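Local coordinates for protein pectinesterase A (Erwinia chrysanthemi, PDB 2NTP) that hydrolyses the methyl esters of galacturonosyl units in pectin, releasing methanol, a reaction thought to begin the maceration of plant tissue, at residues T208-I214 with N260-T265; R243-P247 with F294-S299. One frame throughout, in Å; residues are numbered along the deposited sequence.

Interaction 1 (T208-I214 with N260-T265); sequences TAPSTNI and NAIGQT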
# COMPACT_ATOMS: atom_id res chain seq x y z
N THR A 208 -8.35 -2.91 2.53
CA THR A 208 -8.31 -2.03 1.37
C THR A 208 -9.27 -0.86 1.48
O THR A 208 -10.30 -0.95 2.14
CB THR A 208 -8.61 -2.79 0.05
OG1 THR A 208 -9.97 -3.23 0.02
CG2 THR A 208 -7.68 -4.00 -0.10
N ALA A 209 -8.91 0.23 0.82
CA ALA A 209 -9.80 1.38 0.67
C ALA A 209 -9.60 1.93 -0.74
O ALA A 209 -8.89 2.93 -0.93
CB ALA A 209 -9.52 2.44 1.73
N PRO A 210 -10.19 1.26 -1.74
CA PRO A 210 -10.01 1.68 -3.13
C PRO A 210 -10.80 2.95 -3.45
O PRO A 210 -11.91 3.13 -2.94
CB PRO A 210 -10.55 0.49 -3.93
CG PRO A 210 -11.61 -0.08 -3.04
CD PRO A 210 -11.07 0.07 -1.64
N SER A 211 -10.20 3.81 -4.27
CA SER A 211 -10.84 5.04 -4.74
C SER A 211 -10.93 5.04 -6.26
O SER A 211 -11.03 6.10 -6.90
CB SER A 211 -10.04 6.25 -4.26
OG SER A 211 -8.68 6.12 -4.62
N THR A 212 -10.90 3.84 -6.83
CA THR A 212 -10.88 3.62 -8.28
C THR A 212 -12.00 4.41 -8.96
O THR A 212 -13.15 4.28 -8.57
CB THR A 212 -11.10 2.12 -8.60
OG1 THR A 212 -10.54 1.30 -7.57
CG2 THR A 212 -10.49 1.76 -9.96
N ASN A 213 -11.65 5.23 -9.95
CA ASN A 213 -12.67 5.93 -10.73
C ASN A 213 -13.59 4.92 -11.41
O ASN A 213 -13.14 3.88 -11.89
CB ASN A 213 -12.04 6.85 -11.77
CG ASN A 213 -13.08 7.61 -12.58
OD1 ASN A 213 -13.41 7.22 -13.70
ND2 ASN A 213 -13.61 8.69 -12.01
N ILE A 214 -14.89 5.24 -11.47
CA ILE A 214 -15.89 4.33 -12.02
C ILE A 214 -15.59 3.89 -13.47
O ILE A 214 -15.94 2.78 -13.86
CB ILE A 214 -17.33 4.91 -11.89
CG1 ILE A 214 -18.40 3.86 -12.25
CG2 ILE A 214 -17.49 6.19 -12.71
CD1 ILE A 214 -18.36 2.59 -11.37
N ASN A 260 -17.51 9.93 -7.96
CA ASN A 260 -17.19 8.96 -9.00
C ASN A 260 -16.04 8.02 -8.67
O ASN A 260 -15.66 7.18 -9.50
CB ASN A 260 -16.92 9.67 -10.33
CG ASN A 260 -18.14 10.42 -10.84
OD1 ASN A 260 -19.23 9.87 -10.94
ND2 ASN A 260 -17.95 11.69 -11.16
N ALA A 261 -15.49 8.17 -7.47
CA ALA A 261 -14.47 7.26 -6.97
C ALA A 261 -15.19 6.06 -6.34
O ALA A 261 -15.36 5.98 -5.12
CB ALA A 261 -13.58 7.96 -5.96
N ILE A 262 -15.63 5.15 -7.20
CA ILE A 262 -16.39 3.97 -6.79
C ILE A 262 -15.44 2.79 -6.86
O ILE A 262 -15.31 2.12 -7.90
CB ILE A 262 -17.68 3.79 -7.64
CG1 ILE A 262 -18.64 4.97 -7.40
CG2 ILE A 262 -18.38 2.48 -7.30
CD1 ILE A 262 -19.62 5.22 -8.53
N GLY A 263 -14.76 2.55 -5.75
CA GLY A 263 -13.58 1.69 -5.72
C GLY A 263 -13.84 0.23 -6.03
O GLY A 263 -14.94 -0.28 -5.81
N GLN A 264 -12.81 -0.42 -6.57
CA GLN A 264 -12.85 -1.85 -6.83
C GLN A 264 -11.80 -2.58 -6.00
O GLN A 264 -10.63 -2.21 -6.02
CB GLN A 264 -12.63 -2.15 -8.32
CG GLN A 264 -12.61 -3.64 -8.66
CD GLN A 264 -12.08 -3.92 -10.05
OE1 GLN A 264 -10.87 -4.05 -10.26
NE2 GLN A 264 -12.99 -4.02 -11.02
N THR A 265 -12.24 -3.61 -5.28
CA THR A 265 -11.34 -4.59 -4.70
C THR A 265 -11.89 -5.97 -5.03
O THR A 265 -13.05 -6.27 -4.72
CB THR A 265 -11.22 -4.47 -3.16
OG1 THR A 265 -10.70 -3.18 -2.82
CG2 THR A 265 -10.28 -5.54 -2.61
O HOH W 1 -14.69 4.07 -3.35
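Pro210 lays its ring over the start of strand 264-268: its CB is 3.4 Å from Gln264 O and its CG 3.2 Å from Thr265 OG1. Beside it, Thr265 OG1 donates a hydrogen bond to Thr208 OG1 (2.9 Å), which in turn is hydrogen-bonded to Leu241 O. Further along, the segments are bonded without forming a regular sheet; one bond uses a side-chain hydroxyl and the other joins two backbones. Gln264 N donates to Thr212 OG1 (3.0 Å, nearly linear), and Ile214 N to Asn260 O (2.9 Å). Gly263 passes close to the backbone here, its CA making a CA-H...O contact of 3.5 Å with Pro210 O; a CB at this position would collide with that oxygen. The inverse gamma turn centred on Ala261 bends the chain, and water 1 lies within hydrogen-bonding distance of Pro210 O (3.0 Å) and Ala261 O (2.7 Å) and accepts from Gly263 N (2.8 Å). Towards the surface, Ile214 CD1 packs on Ile262 CB at 4.0 Å. The contact illustrates how sheets of a right-handed parallel beta-helix meet: strands 205-210 and 264-268 belong to different sheets, and Pro210 packs on Leu220 and Phe301, from strands 220-223 and 300-304, which flank 264-268 in its sheet.

Interaction 2 (R243-P247 with F294-S299); sequences RPWHP and FNPEDS. With ADA (alpha-D-galactopyranuronic acid), chain C; ADA (alpha-D-galactopyranuronic acid), chain B; ADA (alpha-D-galactopyranuronic acid), chain D.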
# COMPACT_ATOMS: atom_id res chain seq x y z
N ARG A 243 -13.40 -0.95 2.36
CA ARG A 243 -14.45 0.07 2.46
C ARG A 243 -14.20 1.11 1.35
O ARG A 243 -13.06 1.28 0.91
CB ARG A 243 -14.50 0.69 3.86
CG ARG A 243 -13.22 1.36 4.34
CD ARG A 243 -13.39 1.96 5.73
NE ARG A 243 -12.22 2.75 6.12
CZ ARG A 243 -12.20 3.63 7.12
NH1 ARG A 243 -13.29 3.86 7.84
NH2 ARG A 243 -11.09 4.30 7.38
N PRO A 244 -15.26 1.79 0.88
CA PRO A 244 -15.09 2.62 -0.31
C PRO A 244 -14.55 4.02 -0.01
O PRO A 244 -15.26 4.84 0.59
CB PRO A 244 -16.51 2.72 -0.89
CG PRO A 244 -17.42 2.03 0.11
CD PRO A 244 -16.65 1.81 1.36
N TRP A 245 -13.31 4.29 -0.42
CA TRP A 245 -12.72 5.60 -0.22
C TRP A 245 -13.09 6.55 -1.36
O TRP A 245 -12.74 6.31 -2.52
CB TRP A 245 -11.20 5.51 -0.07
CG TRP A 245 -10.56 6.84 0.23
CD1 TRP A 245 -11.05 7.82 1.04
CD2 TRP A 245 -9.29 7.31 -0.26
NE1 TRP A 245 -10.18 8.89 1.08
CE2 TRP A 245 -9.09 8.60 0.29
CE3 TRP A 245 -8.32 6.77 -1.11
CZ2 TRP A 245 -7.95 9.36 0.01
CZ3 TRP A 245 -7.18 7.53 -1.39
CH2 TRP A 245 -7.00 8.81 -0.83
N HIS A 246 -13.82 7.61 -1.01
CA HIS A 246 -14.14 8.67 -1.95
C HIS A 246 -13.35 9.90 -1.53
O HIS A 246 -13.80 10.66 -0.67
CB HIS A 246 -15.65 8.95 -1.92
CG HIS A 246 -16.48 7.84 -2.49
ND1 HIS A 246 -17.24 7.98 -3.63
CD2 HIS A 246 -16.66 6.56 -2.07
CE1 HIS A 246 -17.86 6.84 -3.89
NE2 HIS A 246 -17.52 5.96 -2.96
N PRO A 247 -12.14 10.09 -2.10
CA PRO A 247 -11.21 11.10 -1.59
C PRO A 247 -11.77 12.50 -1.68
O PRO A 247 -12.48 12.83 -2.64
CB PRO A 247 -9.99 10.96 -2.52
CG PRO A 247 -10.09 9.61 -3.10
CD PRO A 247 -11.57 9.38 -3.26
N PHE A 294 -20.81 6.04 2.07
CA PHE A 294 -20.65 5.25 0.86
C PHE A 294 -20.67 3.77 1.24
O PHE A 294 -19.91 3.33 2.10
CB PHE A 294 -19.36 5.63 0.15
CG PHE A 294 -19.27 7.09 -0.18
CD1 PHE A 294 -19.97 7.61 -1.27
CD2 PHE A 294 -18.50 7.94 0.59
CE1 PHE A 294 -19.89 8.97 -1.58
CE2 PHE A 294 -18.41 9.30 0.29
CZ PHE A 294 -19.11 9.82 -0.80
N ASN A 295 -21.56 3.02 0.59
CA ASN A 295 -21.85 1.65 1.00
C ASN A 295 -21.18 0.59 0.13
O ASN A 295 -21.01 0.79 -1.07
CB ASN A 295 -23.37 1.43 1.02
CG ASN A 295 -24.08 2.36 2.00
OD1 ASN A 295 -23.63 2.57 3.13
ND2 ASN A 295 -25.21 2.91 1.57
N PRO A 296 -20.80 -0.55 0.75
CA PRO A 296 -20.10 -1.59 -0.00
C PRO A 296 -20.94 -2.18 -1.15
O PRO A 296 -20.38 -2.56 -2.18
CB PRO A 296 -19.80 -2.65 1.06
CG PRO A 296 -20.80 -2.41 2.15
CD PRO A 296 -20.98 -0.93 2.16
N GLU A 297 -22.26 -2.23 -0.97
CA GLU A 297 -23.15 -2.79 -2.00
C GLU A 297 -23.19 -1.92 -3.26
O GLU A 297 -23.54 -2.40 -4.34
CB GLU A 297 -24.56 -3.05 -1.44
CG GLU A 297 -25.30 -1.80 -0.97
CD GLU A 297 -25.16 -1.54 0.53
OE1 GLU A 297 -24.15 -1.94 1.14
OE2 GLU A 297 -26.09 -0.91 1.09
N ASP A 298 -22.83 -0.65 -3.11
CA ASP A 298 -22.75 0.28 -4.24
C ASP A 298 -21.35 0.35 -4.84
O ASP A 298 -21.12 1.10 -5.80
CB ASP A 298 -23.20 1.68 -3.80
CG ASP A 298 -24.63 1.70 -3.30
OD1 ASP A 298 -25.49 1.00 -3.87
OD2 ASP A 298 -24.90 2.44 -2.32
N SER A 299 -20.43 -0.42 -4.28
CA SER A 299 -19.03 -0.41 -4.69
C SER A 299 -18.68 -1.71 -5.41
O SER A 299 -19.46 -2.67 -5.39
CB SER A 299 -18.13 -0.20 -3.48
OG SER A 299 -18.55 0.94 -2.74
C1 ADA C . -7.85 9.42 3.70
C2 ADA C . -6.44 10.02 3.63
C3 ADA C . -6.47 11.46 4.15
C4 ADA C . -7.51 12.28 3.38
C5 ADA C . -8.88 11.61 3.49
C6 ADA C . -9.90 12.38 2.71
O2 ADA C . -5.52 9.25 4.41
O3 ADA C . -5.17 12.05 4.06
O4 ADA C . -7.15 12.39 2.00
O5 ADA C . -8.82 10.25 3.03
O6B ADA C . -10.53 11.79 1.79
O6A ADA C . -10.09 13.58 3.00
C1 ADA B . -10.89 5.04 10.99
C2 ADA B . -9.51 5.71 11.07
C3 ADA B . -9.66 7.22 11.22
C4 ADA B . -10.64 7.80 10.20
C5 ADA B . -11.95 7.02 10.17
C6 ADA B . -12.84 7.54 9.08
O2 ADA B . -8.81 5.19 12.20
O3 ADA B . -8.38 7.85 11.09
O4 ADA B . -10.08 7.76 8.88
O5 ADA B . -11.67 5.63 9.95
O6B ADA B . -13.41 6.71 8.33
O6A ADA B . -12.98 8.77 8.95
C1 ADA D . -6.94 13.68 1.40
C2 ADA D . -7.13 13.64 -0.12
C3 ADA D . -6.03 12.81 -0.78
C4 ADA D . -4.64 13.29 -0.34
C5 ADA D . -4.57 13.30 1.19
C6 ADA D . -3.24 13.80 1.69
O2 ADA D . -8.41 13.07 -0.40
O3 ADA D . -6.16 12.86 -2.22
O4 ADA D . -4.38 14.62 -0.81
O5 ADA D . -5.62 14.12 1.72
O6B ADA D . -2.19 13.39 1.15
O6A ADA D . -3.24 14.62 2.63
O HOH W 2 -18.69 3.51 -3.47
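Aromatic stacking dominates where 243-247 meets 294-299. The rings of His246 and Phe294 lie face to face, their centroids 3.5 Å apart and their planes only 7° from parallel, with His246 CD2 3.3 Å from Phe294 CG. A CH-pi contact adds to the stack, since His246 CB stands 3.9 Å from the centroid of the Phe294 ring, over its face. Apolar packing continues beside the rings: Pro244 CG is 4.1 Å from Phe294 CB, and also approaches Phe294 O at 3.4 Å and Ser299 OG at 3.3 Å.

Water supplies the polar link between the segments. Water 2 is hydrogen-bonded to both His246 NE2 (2.8 Å) and Ser299 OG (2.7 Å), while the other ring nitrogen, ND1, is bonded to Asp258 O. Within 294-299, the short 3-10 segment 296-298 turns the chain, with Asp298 N bonded to Asn295 O (3.1 Å) and Ser299 N to Pro296 O (3.0 Å).

In this pectinesterase beta-helix, 243-247 is a loop following strand 239-242, with alternate side chains serving different sides: Pro244 and His246 point toward 294-299, whereas Trp245 points away and lines the substrate-binding cleft.

Sugar binding forms the last group. Arg243 NH2 and NH1 donate to O5 of the chain B galacturonate (3.0 and 3.2 Å), and the same guanidinium is also held by the nucleophile Asp175, through a salt bridge at NE. Trp245 NE1 donates to O6B of the chain C galacturonate at 3.0 Å, while Pro247 CB lies 3.4 Å from O2 of the chain D unit.

How the interactions relate
From the N terminus, the chain first leaves strand 205-210 through 208-214, then runs through strands 220-223, 226-229 and 239-242 to the substrate-binding loop 243-247. At 260-265 it returns to 208-214, and interaction 1 closes the first long loop, with 45 residues between its segments. The chain then continues through strands 264-268, 276-278 and 291-294 before 294-299 meets 243-247, closing the second. The two loops cross rather than nest. The centres of interactions 1 and 2 lie about 7 Å apart, and probable backbone hydrogen bonds, Arg243 N to Thr208 O and Trp245 N to Pro210 O (3.1 Å each), join the two contacts directly. Successive beta-helix turns are thus tied together beside the pectin-binding cleft.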